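Local atomic coordinates of beta-ketoacyl-[acyl-carrier-protein] synthase FabY (Pseudomonas aeruginosa, PDB entry 4CW4), a protein that catalyses the condensation of acetyl-CoA with malonyl-acyl carrier protein to give acetoacetyl-acyl carrier protein, the primer of fatty acid synthesis. Residues A[212-217]-A[377-381]; A[306-312]-A[368-374]; A[410-414]-A[535-539]; A[454-459]-A[513-517]. One frame throughout, in Å; residues are numbered along the deposited sequence. Where two conformers were deposited one is given.

Contact 1: residues A[212-217]-A[377-381]; sequences TIVDNV and LALRL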
loop_
_atom_site.group_PDB
_atom_site.type_symbol
_atom_site.label_atom_id
_atom_site.label_comp_id
_atom_site.label_asym_id
_atom_site.label_seq_id
_atom_site.Cartn_x
_atom_site.Cartn_y
_atom_site.Cartn_z
ATOM N N THR A 212 -15.588 21.573 -15.470
ATOM C CA THR A 212 -15.804 22.791 -14.715
ATOM C C THR A 212 -14.957 22.798 -13.448
ATOM O O THR A 212 -14.373 23.825 -13.069
ATOM C CB THR A 212 -17.288 22.951 -14.333
ATOM O OG1 THR A 212 -18.088 22.945 -15.514
ATOM C CG2 THR A 212 -17.520 24.257 -13.600
ATOM N N ILE A 213 -14.903 21.649 -12.781
ATOM C CA ILE A 213 -14.091 21.517 -11.572
ATOM C C ILE A 213 -12.610 21.770 -11.886
ATOM O O ILE A 213 -11.967 22.607 -11.250
ATOM C CB ILE A 213 -14.308 20.138 -10.906
ATOM C CG1 ILE A 213 -15.767 20.047 -10.430
ATOM C CG2 ILE A 213 -13.302 19.912 -9.750
ATOM C CD1 ILE A 213 -16.186 18.637 -9.976
ATOM N N VAL A 214 -12.086 21.083 -12.892
ATOM C CA VAL A 214 -10.683 21.232 -13.268
ATOM C C VAL A 214 -10.360 22.685 -13.662
ATOM O O VAL A 214 -9.308 23.209 -13.275
ATOM C CB VAL A 214 -10.322 20.268 -14.412
ATOM C CG1 VAL A 214 -8.881 20.434 -14.810
ATOM C CG2 VAL A 214 -10.564 18.825 -13.985
ATOM N N ASP A 215 -11.263 23.328 -14.407
ATOM C CA ASP A 215 -11.079 24.716 -14.863
ATOM C C ASP A 215 -11.012 25.711 -13.686
ATOM O O ASP A 215 -10.558 26.851 -13.847
ATOM C CB ASP A 215 -12.250 25.154 -15.758
ATOM C CG ASP A 215 -12.123 24.695 -17.205
ATOM O OD1 ASP A 215 -11.051 24.220 -17.629
ATOM O OD2 ASP A 215 -13.135 24.832 -17.931
ATOM N N ASN A 216 -11.492 25.288 -12.516
ATOM C CA ASN A 216 -11.558 26.170 -11.357
ATOM C C ASN A 216 -10.450 26.006 -10.327
ATOM O O ASN A 216 -10.471 26.681 -9.306
ATOM C CB ASN A 216 -12.917 26.045 -10.670
ATOM C CG ASN A 216 -13.957 26.966 -11.278
ATOM O OD1 ASN A 216 -14.164 28.089 -10.811
ATOM N ND2 ASN A 216 -14.602 26.505 -12.333
ATOM N N VAL A 217 -9.484 25.131 -10.597
ATOM C CA VAL A 217 -8.357 24.919 -9.682
ATOM C C VAL A 217 -7.054 24.825 -10.479
ATOM O O VAL A 217 -7.085 24.717 -11.704
ATOM C CB VAL A 217 -8.565 23.649 -8.806
ATOM C CG1 VAL A 217 -9.838 23.786 -7.970
ATOM C CG2 VAL A 217 -8.617 22.385 -9.643
ATOM N N LEU A 377 -14.239 26.488 -2.452
ATOM C CA LEU A 377 -14.498 26.006 -3.798
ATOM C C LEU A 377 -15.930 25.458 -3.909
ATOM O O LEU A 377 -16.614 25.682 -4.912
ATOM C CB LEU A 377 -13.477 24.920 -4.183
ATOM C CG LEU A 377 -13.639 24.363 -5.594
ATOM C CD1 LEU A 377 -13.384 25.437 -6.651
ATOM C CD2 LEU A 377 -12.758 23.144 -5.806
ATOM N N ALA A 378 -16.379 24.712 -2.902
ATOM C CA ALA A 378 -17.748 24.186 -2.905
ATOM C C ALA A 378 -18.756 25.333 -3.028
ATOM O O ALA A 378 -19.696 25.267 -3.807
ATOM C CB ALA A 378 -18.008 23.370 -1.655
ATOM N N LEU A 379 -18.510 26.386 -2.267
ATOM C CA LEU A 379 -19.366 27.569 -2.268
ATOM C C LEU A 379 -19.408 28.188 -3.669
ATOM O O LEU A 379 -20.472 28.494 -4.205
ATOM C CB LEU A 379 -18.826 28.592 -1.256
ATOM C CG LEU A 379 -19.748 29.752 -0.875
ATOM C CD1 LEU A 379 -20.768 29.298 0.185
ATOM C CD2 LEU A 379 -18.934 30.953 -0.389
ATOM N N ARG A 380 -18.224 28.360 -4.250
ATOM C CA ARG A 380 -18.082 28.935 -5.579
ATOM C C ARG A 380 -18.833 28.146 -6.660
ATOM O O ARG A 380 -19.434 28.737 -7.551
ATOM C CB ARG A 380 -16.596 29.048 -5.962
ATOM C CG ARG A 380 -16.374 29.896 -7.192
ATOM C CD ARG A 380 -15.042 29.666 -7.868
ATOM N NE ARG A 380 -13.923 29.639 -6.945
ATOM C CZ ARG A 380 -12.730 29.133 -7.248
ATOM N NH1 ARG A 380 -12.496 28.631 -8.452
ATOM N NH2 ARG A 380 -11.768 29.129 -6.344
ATOM N N LEU A 381 -18.806 26.820 -6.570
ATOM C CA LEU A 381 -19.335 25.973 -7.633
ATOM C C LEU A 381 -20.770 25.559 -7.411
ATOM O O LEU A 381 -21.367 24.944 -8.290
ATOM C CB LEU A 381 -18.511 24.698 -7.784
ATOM C CG LEU A 381 -17.045 24.881 -8.155
ATOM C CD1 LEU A 381 -16.393 23.511 -8.332
ATOM C CD2 LEU A 381 -16.893 25.727 -9.402
HETATM O O HOH W 1 -9.067 28.473 -7.816
#
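Residues 377-381, the end of a short helix, lie against the last turn of helix 210-215 and the two loop residues that follow it. Leu-377 opens the interface: its CD1 rests 4.1 Å from CB of Asn-216, while its CD2 comes within 3.7 Å of CG1 of Val-217, so one leucine covers both loop residues that follow the opposite helix. One turn further on, Arg-380 supplies the polar link. Its NH1 donates to the main-chain O of Asn-216 and to OD1 of the same residue, each at 2.9 Å, and a water bridges the pair as well, accepting from Arg-380 NH2 (3.1 Å) and donating to Asn-216 O (2.7 Å). The same asparagine side chain also bonds back to its own helix, ND2 of Asn-216 donating to Thr-212 O at 2.8 Å. Leu-381 packs beside the polar group, with CD2 3.7 Å from CG of Asn-216 and 4.5 Å from CG2 of Thr-212, and CD1 4.1 Å from CG1 of Ile-213. The contact thus joins two helix ends by apolar packing and one arginine that binds both oxygens of Asn-216. Ile-213 and Leu-377 both rest on Val-307 of strand 307-314, Ile-213 and Leu-381 on Met-373 of strand 366-374, and on another flank Leu-379 packs against helix 565-590.

Contact 2: residues A[306-312]-A[368-374]; sequences RVVIVGN and QYVVLMD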
loop_
_atom_site.group_PDB
_atom_site.type_symbol
_atom_site.label_atom_id
_atom_site.label_comp_id
_atom_site.label_asym_id
_atom_site.label_seq_id
_atom_site.Cartn_x
_atom_site.Cartn_y
_atom_site.Cartn_z
ATOM N N ARG A 306 -7.490 21.017 -3.436
ATOM C CA ARG A 306 -8.813 21.587 -3.269
ATOM C C ARG A 306 -9.925 20.613 -3.622
ATOM O O ARG A 306 -11.073 20.818 -3.187
ATOM C CB ARG A 306 -8.933 22.834 -4.119
ATOM C CG ARG A 306 -7.910 23.903 -3.725
ATOM C CD ARG A 306 -8.225 25.271 -4.272
ATOM N NE ARG A 306 -9.370 25.837 -3.561
ATOM C CZ ARG A 306 -9.766 27.105 -3.620
ATOM N NH1 ARG A 306 -9.125 27.985 -4.378
ATOM N NH2 ARG A 306 -10.806 27.500 -2.900
ATOM N N VAL A 307 -9.607 19.596 -4.428
ATOM C CA VAL A 307 -10.564 18.565 -4.818
ATOM C C VAL A 307 -9.888 17.243 -4.583
ATOM O O VAL A 307 -8.793 17.018 -5.102
ATOM C CB VAL A 307 -10.965 18.660 -6.305
ATOM C CG1 VAL A 307 -12.008 17.596 -6.660
ATOM C CG2 VAL A 307 -11.484 20.054 -6.607
ATOM N N VAL A 308 -10.517 16.383 -3.790
ATOM C CA VAL A 308 -9.905 15.119 -3.432
ATOM C C VAL A 308 -10.890 13.974 -3.623
ATOM O O VAL A 308 -11.999 13.995 -3.094
ATOM C CB VAL A 308 -9.420 15.088 -1.959
ATOM C CG1 VAL A 308 -8.702 13.761 -1.681
ATOM C CG2 VAL A 308 -8.518 16.265 -1.642
ATOM N N ILE A 309 -10.470 12.967 -4.381
ATOM C CA ILE A 309 -11.257 11.745 -4.527
ATOM C C ILE A 309 -10.604 10.741 -3.597
ATOM O O ILE A 309 -9.418 10.432 -3.749
ATOM C CB ILE A 309 -11.266 11.225 -5.968
ATOM C CG1 ILE A 309 -12.147 12.116 -6.883
ATOM C CG2 ILE A 309 -11.835 9.803 -6.020
ATOM C CD1 ILE A 309 -11.667 13.551 -7.082
ATOM N N VAL A 310 -11.356 10.275 -2.605
ATOM C CA VAL A 310 -10.837 9.339 -1.612
ATOM C C VAL A 310 -11.693 8.088 -1.600
ATOM O O VAL A 310 -12.912 8.172 -1.527
ATOM C CB VAL A 310 -10.901 9.924 -0.181
ATOM C CG1 VAL A 310 -10.178 9.010 0.800
ATOM C CG2 VAL A 310 -10.329 11.339 -0.106
ATOM N N GLY A 311 -11.072 6.925 -1.657
ATOM C CA GLY A 311 -11.849 5.703 -1.607
ATOM C C GLY A 311 -10.959 4.479 -1.617
ATOM O O GLY A 311 -9.774 4.554 -1.269
ATOM N N ASN A 312 -11.525 3.352 -2.029
ATOM C CA ASN A 312 -10.798 2.088 -2.090
ATOM C C ASN A 312 -11.569 1.129 -2.984
ATOM O O ASN A 312 -12.753 1.334 -3.283
ATOM C CB ASN A 312 -10.654 1.478 -0.690
ATOM C CG ASN A 312 -9.517 2.076 0.113
ATOM O OD1 ASN A 312 -9.736 2.790 1.096
ATOM N ND2 ASN A 312 -8.297 1.784 -0.292
ATOM N N GLN A 368 -15.763 2.072 -3.263
ATOM C CA GLN A 368 -16.485 3.254 -2.798
ATOM C C GLN A 368 -15.573 4.458 -2.916
ATOM O O GLN A 368 -14.394 4.348 -2.611
ATOM C CB GLN A 368 -16.857 3.096 -1.324
ATOM C CG GLN A 368 -17.728 1.913 -0.967
ATOM C CD GLN A 368 -19.186 2.157 -1.232
ATOM O OE1 GLN A 368 -19.554 2.801 -2.213
ATOM N NE2 GLN A 368 -20.035 1.633 -0.361
ATOM N N TYR A 369 -16.145 5.595 -3.296
ATOM C CA TYR A 369 -15.431 6.869 -3.350
ATOM C C TYR A 369 -16.270 8.003 -2.779
ATOM O O TYR A 369 -17.485 8.045 -2.961
ATOM C CB TYR A 369 -15.001 7.211 -4.795
ATOM C CG TYR A 369 -13.941 6.273 -5.236
ATOM C CD1 TYR A 369 -12.636 6.451 -4.813
ATOM C CD2 TYR A 369 -14.249 5.154 -6.003
ATOM C CE1 TYR A 369 -11.660 5.550 -5.151
ATOM C CE2 TYR A 369 -13.287 4.253 -6.341
ATOM C CZ TYR A 369 -11.999 4.446 -5.915
ATOM O OH TYR A 369 -11.000 3.543 -6.227
ATOM N N VAL A 370 -15.600 8.929 -2.099
ATOM C CA VAL A 370 -16.205 10.216 -1.787
ATOM C C VAL A 370 -15.409 11.290 -2.508
ATOM O O VAL A 370 -14.194 11.146 -2.736
ATOM C CB VAL A 370 -16.249 10.534 -0.266
ATOM C CG1 VAL A 370 -17.181 9.542 0.462
ATOM C CG2 VAL A 370 -14.856 10.566 0.349
ATOM N N VAL A 371 -16.099 12.359 -2.875
ATOM C CA VAL A 371 -15.467 13.517 -3.495
ATOM C C VAL A 371 -15.493 14.630 -2.472
ATOM O O VAL A 371 -16.559 15.012 -2.019
ATOM C CB VAL A 371 -16.196 13.961 -4.767
ATOM C CG1 VAL A 371 -15.436 15.085 -5.453
ATOM C CG2 VAL A 371 -16.400 12.797 -5.710
ATOM N N LEU A 372 -14.319 15.118 -2.088
ATOM C CA LEU A 372 -14.189 16.213 -1.141
ATOM C C LEU A 372 -13.774 17.479 -1.867
ATOM O O LEU A 372 -12.988 17.440 -2.823
ATOM C CB LEU A 372 -13.111 15.910 -0.092
ATOM C CG LEU A 372 -13.218 14.572 0.635
ATOM C CD1 LEU A 372 -12.073 14.409 1.626
ATOM C CD2 LEU A 372 -14.583 14.464 1.340
ATOM N N MET A 373 -14.281 18.607 -1.382
ATOM C CA MET A 373 -13.764 19.903 -1.789
ATOM C C MET A 373 -13.555 20.755 -0.568
ATOM O O MET A 373 -14.223 20.560 0.429
ATOM C CB MET A 373 -14.747 20.635 -2.699
ATOM C CG MET A 373 -14.919 20.046 -4.060
ATOM S SD MET A 373 -16.079 21.010 -5.048
ATOM C CE MET A 373 -15.941 20.080 -6.588
ATOM N N ASP A 374 -12.652 21.721 -0.651
ATOM C CA ASP A 374 -12.638 22.756 0.368
ATOM C C ASP A 374 -13.926 23.580 0.307
ATOM O O ASP A 374 -14.588 23.677 -0.727
ATOM C CB ASP A 374 -11.408 23.655 0.258
ATOM C CG ASP A 374 -11.417 24.536 -0.965
ATOM O OD1 ASP A 374 -11.970 25.674 -0.907
ATOM O OD2 ASP A 374 -10.848 24.102 -1.983
#
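Arg-306, Asp-374 and Tyr-369 are among the residues that bury the most surface in this antiparallel ladder. At one end Arg-306 and Asp-374 form a two-pronged salt bridge, NE of Arg-306 donating to OD2 of Asp-374 at 2.8 Å and NH2 of Arg-306 to OD1 of Asp-374 at 2.9 Å; the main chains join in, with Asp-374 N 3.1 Å from Arg-306 O. Asp-374 is also the N-cap of the following helix, its OD1 accepting from the backbone N of Leu-377, so the charge pair fastens the strand end and the helix start together. Further along, Val-308 with Leu-372, Val-310 with Val-370 and Asn-312 with Gln-368 are hydrogen-bonded pairs. Leu-372 N lies 2.8 Å from Val-308 O; Asn-312 N to Gln-368 O and Gln-368 N to Asn-312 O are each 3.1 Å. Near this other end the Tyr-369 ring comes close to Gly-311, CD1 3.4 Å from the glycine CA, where a CB would collide with it; CD1 of Tyr-369 also meets Ile-309 CG2 at 3.7 Å, and the hydroxyl bonds to Ser-195 and Ser-226. These are central strands of the thiolase-fold core. Strand 222-225 runs parallel to 307-314 on its far edge, strand 10-19 flanks 366-374, helix 288-301 covers Val-310 and Asn-312, and helix 210-215 covers Val-307 and Met-373.

Contact 3: residues A[410-414]-A[535-539]; sequences NYLTV and INSKG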
loop_
_atom_site.group_PDB
_atom_site.type_symbol
_atom_site.label_atom_id
_atom_site.label_comp_id
_atom_site.label_asym_id
_atom_site.label_seq_id
_atom_site.Cartn_x
_atom_site.Cartn_y
_atom_site.Cartn_z
ATOM N N ASN A 410 -7.000 1.566 19.590
ATOM C CA ASN A 410 -8.341 2.048 19.290
ATOM C C ASN A 410 -8.945 2.846 20.465
ATOM O O ASN A 410 -9.824 3.669 20.249
ATOM C CB ASN A 410 -9.223 0.869 18.862
ATOM C CG ASN A 410 -10.509 1.274 18.163
ATOM O OD1 ASN A 410 -11.506 0.585 18.322
ATOM N ND2 ASN A 410 -10.484 2.299 17.348
ATOM N N TYR A 411 -8.433 2.668 21.685
ATOM C CA TYR A 411 -8.843 3.542 22.789
ATOM C C TYR A 411 -8.504 4.986 22.455
ATOM O O TYR A 411 -9.287 5.899 22.670
ATOM C CB TYR A 411 -8.172 3.145 24.108
ATOM C CG TYR A 411 -8.790 1.948 24.792
ATOM C CD1 TYR A 411 -8.362 0.658 24.489
ATOM C CD2 TYR A 411 -9.795 2.100 25.746
ATOM C CE1 TYR A 411 -8.921 -0.444 25.104
ATOM C CE2 TYR A 411 -10.360 0.996 26.371
ATOM C CZ TYR A 411 -9.917 -0.276 26.034
ATOM O OH TYR A 411 -10.443 -1.399 26.629
ATOM N N LEU A 412 -7.291 5.168 21.956
ATOM C CA LEU A 412 -6.759 6.483 21.642
ATOM C C LEU A 412 -7.494 7.123 20.462
ATOM O O LEU A 412 -7.832 8.305 20.519
ATOM C CB LEU A 412 -5.267 6.395 21.346
ATOM C CG LEU A 412 -4.335 6.275 22.560
ATOM C CD1 LEU A 412 -4.644 5.087 23.443
ATOM C CD2 LEU A 412 -2.897 6.214 22.093
ATOM N N THR A 413 -7.753 6.352 19.403
ATOM C CA THR A 413 -8.414 6.932 18.237
ATOM C C THR A 413 -9.842 7.366 18.569
ATOM O O THR A 413 -10.267 8.445 18.172
ATOM C CB THR A 413 -8.398 6.009 16.989
ATOM O OG1 THR A 413 -9.244 4.866 17.167
ATOM C CG2 THR A 413 -6.988 5.515 16.683
ATOM N N VAL A 414 -10.586 6.534 19.284
ATOM C CA VAL A 414 -11.964 6.883 19.617
ATOM C C VAL A 414 -12.015 8.084 20.569
ATOM O O VAL A 414 -12.783 9.013 20.360
ATOM C CB VAL A 414 -12.742 5.679 20.197
ATOM C CG1 VAL A 414 -14.160 6.090 20.580
ATOM C CG2 VAL A 414 -12.769 4.521 19.169
ATOM N N ILE A 535 -16.859 7.153 12.829
ATOM C CA ILE A 535 -16.563 5.944 12.063
ATOM C C ILE A 535 -15.387 5.234 12.737
ATOM O O ILE A 535 -14.313 5.831 12.877
ATOM C CB ILE A 535 -16.152 6.284 10.617
ATOM C CG1 ILE A 535 -17.158 7.211 9.920
ATOM C CG2 ILE A 535 -15.955 5.007 9.818
ATOM C CD1 ILE A 535 -18.533 6.698 9.790
ATOM N N ASN A 536 -15.585 3.990 13.167
ATOM C CA ASN A 536 -14.548 3.265 13.870
ATOM C C ASN A 536 -14.047 2.053 13.093
ATOM O O ASN A 536 -14.838 1.293 12.520
ATOM C CB ASN A 536 -15.030 2.818 15.250
ATOM C CG ASN A 536 -13.864 2.494 16.170
ATOM O OD1 ASN A 536 -12.846 3.204 16.169
ATOM N ND2 ASN A 536 -13.965 1.392 16.903
ATOM N N SER A 537 -12.734 1.883 13.059
ATOM C CA SER A 537 -12.141 0.826 12.242
ATOM C C SER A 537 -10.812 0.339 12.787
ATOM O O SER A 537 -10.071 1.038 13.491
ATOM C CB SER A 537 -11.955 1.306 10.805
ATOM O OG SER A 537 -11.657 0.256 9.909
ATOM N N LYS A 538 -10.475 -0.894 12.428
ATOM C CA LYS A 538 -9.249 -1.483 12.916
ATOM C C LYS A 538 -8.937 -2.623 12.014
ATOM O O LYS A 538 -9.756 -3.070 11.192
ATOM C CB LYS A 538 -9.401 -2.032 14.338
ATOM C CG LYS A 538 -10.527 -1.424 15.159
ATOM C CD LYS A 538 -11.060 -2.377 16.176
ATOM C CE LYS A 538 -10.082 -2.679 17.255
ATOM N NZ LYS A 538 -10.748 -2.666 18.587
ATOM N N GLY A 539 -7.734 -3.116 12.184
ATOM C CA GLY A 539 -7.316 -4.239 11.415
ATOM C C GLY A 539 -6.126 -4.794 12.108
ATOM O O GLY A 539 -5.595 -4.236 13.070
#
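Two asparagines face each other amide to amide: ND2 of Asn-410 donates to OD1 of Asn-536 at 2.8 Å, and ND2 of Asn-536 returns a bond to OD1 of Asn-410 at 3.0 Å, both nearly straight. This reciprocal pair ties the start of a helix to a buried strand. Further bonds fix each amide: Asn-410 ND2 also reaches Thr-413 OG1 of its own turn at 2.9 Å, Asn-536 ND2 donates to Glu-450, and Ser-546 on the adjacent strand bonds to both Thr-413 OG1 and Asn-536 OD1. A weak bond of 3.3 Å from Lys-538 NZ to Asn-410 OD1 extends the network along the strand. Packing is slight: the methyl CG2 of Val-414 lies 3.3 Å from the amide oxygen OD1 of Asn-536. The axes of segments 410-414 and 535-539 approach to 9.6 Å, with their N-to-C directions 159° apart, close to antiparallel. Ser-537, between Asn-536 and Lys-538, directs its CA-to-CB bond away from the helix, and its side chain is about 4 Å from that of the predicted active-site residue His-439 and about 5 Å from that of Cys-286, the inferred nucleophile. Such a helix laid on the central sheet belongs to the layered thiolase fold, whose strand 532-539 here backs the ketosynthase active site.

Contact 4: residues A[454-459]-A[513-517]; sequences LDRVAS and HQQRL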
loop_
_atom_site.group_PDB
_atom_site.type_symbol
_atom_site.label_atom_id
_atom_site.label_comp_id
_atom_site.label_asym_id
_atom_site.label_seq_id
_atom_site.Cartn_x
_atom_site.Cartn_y
_atom_site.Cartn_z
ATOM N N LEU A 454 -15.897 1.618 23.376
ATOM C CA LEU A 454 -16.961 2.610 23.208
ATOM C C LEU A 454 -17.633 2.965 24.533
ATOM O O LEU A 454 -17.916 4.122 24.807
ATOM C CB LEU A 454 -18.006 2.125 22.202
ATOM C CG LEU A 454 -17.493 1.819 20.800
ATOM C CD1 LEU A 454 -18.599 1.231 19.947
ATOM C CD2 LEU A 454 -16.908 3.059 20.149
ATOM N N ASP A 455 -17.879 1.954 25.350
ATOM C CA ASP A 455 -18.493 2.173 26.651
ATOM C C ASP A 455 -17.624 3.066 27.529
ATOM O O ASP A 455 -18.124 3.970 28.209
ATOM C CB ASP A 455 -18.720 0.828 27.328
ATOM C CG ASP A 455 -19.693 0.906 28.476
ATOM O OD1 ASP A 455 -20.804 1.471 28.309
ATOM O OD2 ASP A 455 -19.340 0.375 29.543
ATOM N N ARG A 456 -16.321 2.841 27.517
ATOM C CA ARG A 456 -15.437 3.611 28.382
ATOM C C ARG A 456 -15.207 5.049 27.885
ATOM O O ARG A 456 -15.071 5.979 28.689
ATOM C CB ARG A 456 -14.122 2.871 28.572
ATOM C CG ARG A 456 -14.286 1.563 29.334
ATOM C CD ARG A 456 -12.940 0.937 29.624
ATOM N NE ARG A 456 -12.137 1.826 30.456
ATOM C CZ ARG A 456 -10.821 1.748 30.599
ATOM N NH1 ARG A 456 -10.131 0.820 29.960
ATOM N NH2 ARG A 456 -10.197 2.624 31.374
ATOM N N VAL A 457 -15.196 5.250 26.573
ATOM C CA VAL A 457 -15.142 6.602 26.033
ATOM C C VAL A 457 -16.465 7.321 26.314
ATOM O O VAL A 457 -16.471 8.488 26.706
ATOM C CB VAL A 457 -14.807 6.607 24.535
ATOM C CG1 VAL A 457 -14.961 7.985 23.951
ATOM C CG2 VAL A 457 -13.393 6.101 24.328
ATOM N N ALA A 458 -17.587 6.630 26.135
ATOM C CA ALA A 458 -18.880 7.205 26.496
ATOM C C ALA A 458 -18.888 7.688 27.938
ATOM O O ALA A 458 -19.377 8.776 28.235
ATOM C CB ALA A 458 -19.987 6.192 26.277
ATOM N N SER A 459 -18.350 6.876 28.839
ATOM C CA SER A 459 -18.377 7.235 30.240
ATOM C C SER A 459 -17.533 8.487 30.464
ATOM O O SER A 459 -17.955 9.417 31.153
ATOM C CB SER A 459 -17.878 6.068 31.086
ATOM O OG SER A 459 -17.908 6.414 32.447
ATOM N N HIS A 513 -20.271 -5.163 26.386
ATOM C CA HIS A 513 -20.377 -4.073 27.361
ATOM C C HIS A 513 -21.376 -3.034 26.837
ATOM O O HIS A 513 -21.107 -2.375 25.836
ATOM C CB HIS A 513 -19.014 -3.413 27.558
ATOM C CG HIS A 513 -17.971 -4.319 28.128
ATOM N ND1 HIS A 513 -16.992 -3.866 28.990
ATOM C CD2 HIS A 513 -17.723 -5.637 27.943
ATOM C CE1 HIS A 513 -16.192 -4.864 29.311
ATOM N NE2 HIS A 513 -16.611 -5.950 28.690
ATOM N N GLN A 514 -22.512 -2.881 27.517
ATOM C CA GLN A 514 -23.627 -2.103 26.998
ATOM C C GLN A 514 -24.094 -0.945 27.852
ATOM O O GLN A 514 -25.037 -0.277 27.457
ATOM C CB GLN A 514 -24.872 -3.012 26.895
ATOM C CG GLN A 514 -24.778 -4.086 25.915
ATOM C CD GLN A 514 -26.109 -4.700 25.612
ATOM O OE1 GLN A 514 -26.459 -5.763 26.140
ATOM N NE2 GLN A 514 -26.844 -4.068 24.714
ATOM N N GLN A 515 -23.501 -0.719 29.023
ATOM C CA GLN A 515 -24.135 0.193 29.976
ATOM C C GLN A 515 -24.478 1.542 29.342
ATOM O O GLN A 515 -25.561 2.060 29.569
ATOM C CB GLN A 515 -23.315 0.396 31.264
ATOM C CG GLN A 515 -24.088 1.249 32.302
ATOM C CD GLN A 515 -23.340 1.525 33.603
ATOM O OE1 GLN A 515 -22.264 0.979 33.876
ATOM N NE2 GLN A 515 -23.922 2.388 34.420
ATOM N N ARG A 516 -23.559 2.093 28.548
ATOM C CA ARG A 516 -23.747 3.407 27.927
ATOM C C ARG A 516 -24.004 3.374 26.420
ATOM O O ARG A 516 -23.968 4.416 25.779
ATOM C CB ARG A 516 -22.535 4.294 28.237
ATOM C CG ARG A 516 -22.560 4.799 29.679
ATOM C CD ARG A 516 -21.194 4.894 30.308
ATOM N NE ARG A 516 -20.643 3.566 30.594
ATOM C CZ ARG A 516 -20.259 3.122 31.793
ATOM N NH1 ARG A 516 -20.378 3.872 32.882
ATOM N NH2 ARG A 516 -19.752 1.902 31.898
ATOM N N LEU A 517 -24.302 2.196 25.874
ATOM C CA LEU A 517 -24.505 2.028 24.437
ATOM C C LEU A 517 -25.924 1.584 24.139
ATOM O O LEU A 517 -26.544 0.852 24.929
ATOM C CB LEU A 517 -23.543 0.980 23.852
ATOM C CG LEU A 517 -22.050 1.124 24.151
ATOM C CD1 LEU A 517 -21.239 0.022 23.496
ATOM C CD2 LEU A 517 -21.518 2.478 23.729
HETATM O O HOH W 2 -21.068 -1.624 30.430
HETATM O O HOH W 3 -17.042 -1.105 29.739
#
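Asp-455, on a helix, is the acceptor around which the loop segment 513-517 is organised. Its OD1 takes the backbone N of Arg-516 at 2.8 Å and NE of the same residue at 3.1 Å, while its OD2 takes Arg-516 NH2 at 2.8 Å, closing a bidentate salt bridge. Two waters also donate to OD2 of Asp-455. Water 2, 2.8 Å from Asp-455 OD2, accepts from Gln-515 N at 3.0 Å. Water 3 lies 2.7 Å from Asp-455 OD2 and 2.9 Å from His-513 ND1. The type I turn from Gln-514 to Leu-517, closed by Leu-517 N to Gln-514 O at 3.0 Å, brings the amides of Gln-515 and Arg-516 towards the carboxylate. Packing flanks the charges: Ala-458 CB meets Arg-516 CB at 3.7 Å, Ser-459 CB lies over one guanidinium face, and Leu-454 CB touches Leu-517 CD2 at 3.8 Å. The turn leads into strand 517-519, beside strand 466-469, whose Trp-466 touches Ala-458 and Leu-517, and Leu-454 and Val-457 pack against helix 409-425.

How the contacts relate
The contacts form two pairs, each with centres 14 Å apart. In the first, contact 1 packs on contact 2: Leu-377 CD2 lies 3.4 Å from Val-307 CG2, and helix 375-381 follows directly on strand 366-374. In the second, helices 409-425 and 444-461 join contacts 3 and 4, with Val-414 CG1 3.8 Å from Val-457 CG2. Contact 3 borders the active site through Ser-537; between side chains, Leu-454 of contact 4 is about 8 Å from His-439, and Asn-312 of contact 2 about 10 Å from Cys-286. Contacts 2 and 3 share one sheet, centres 21 Å apart; contacts 1 and 4 are farthest apart, at 43 Å between centres.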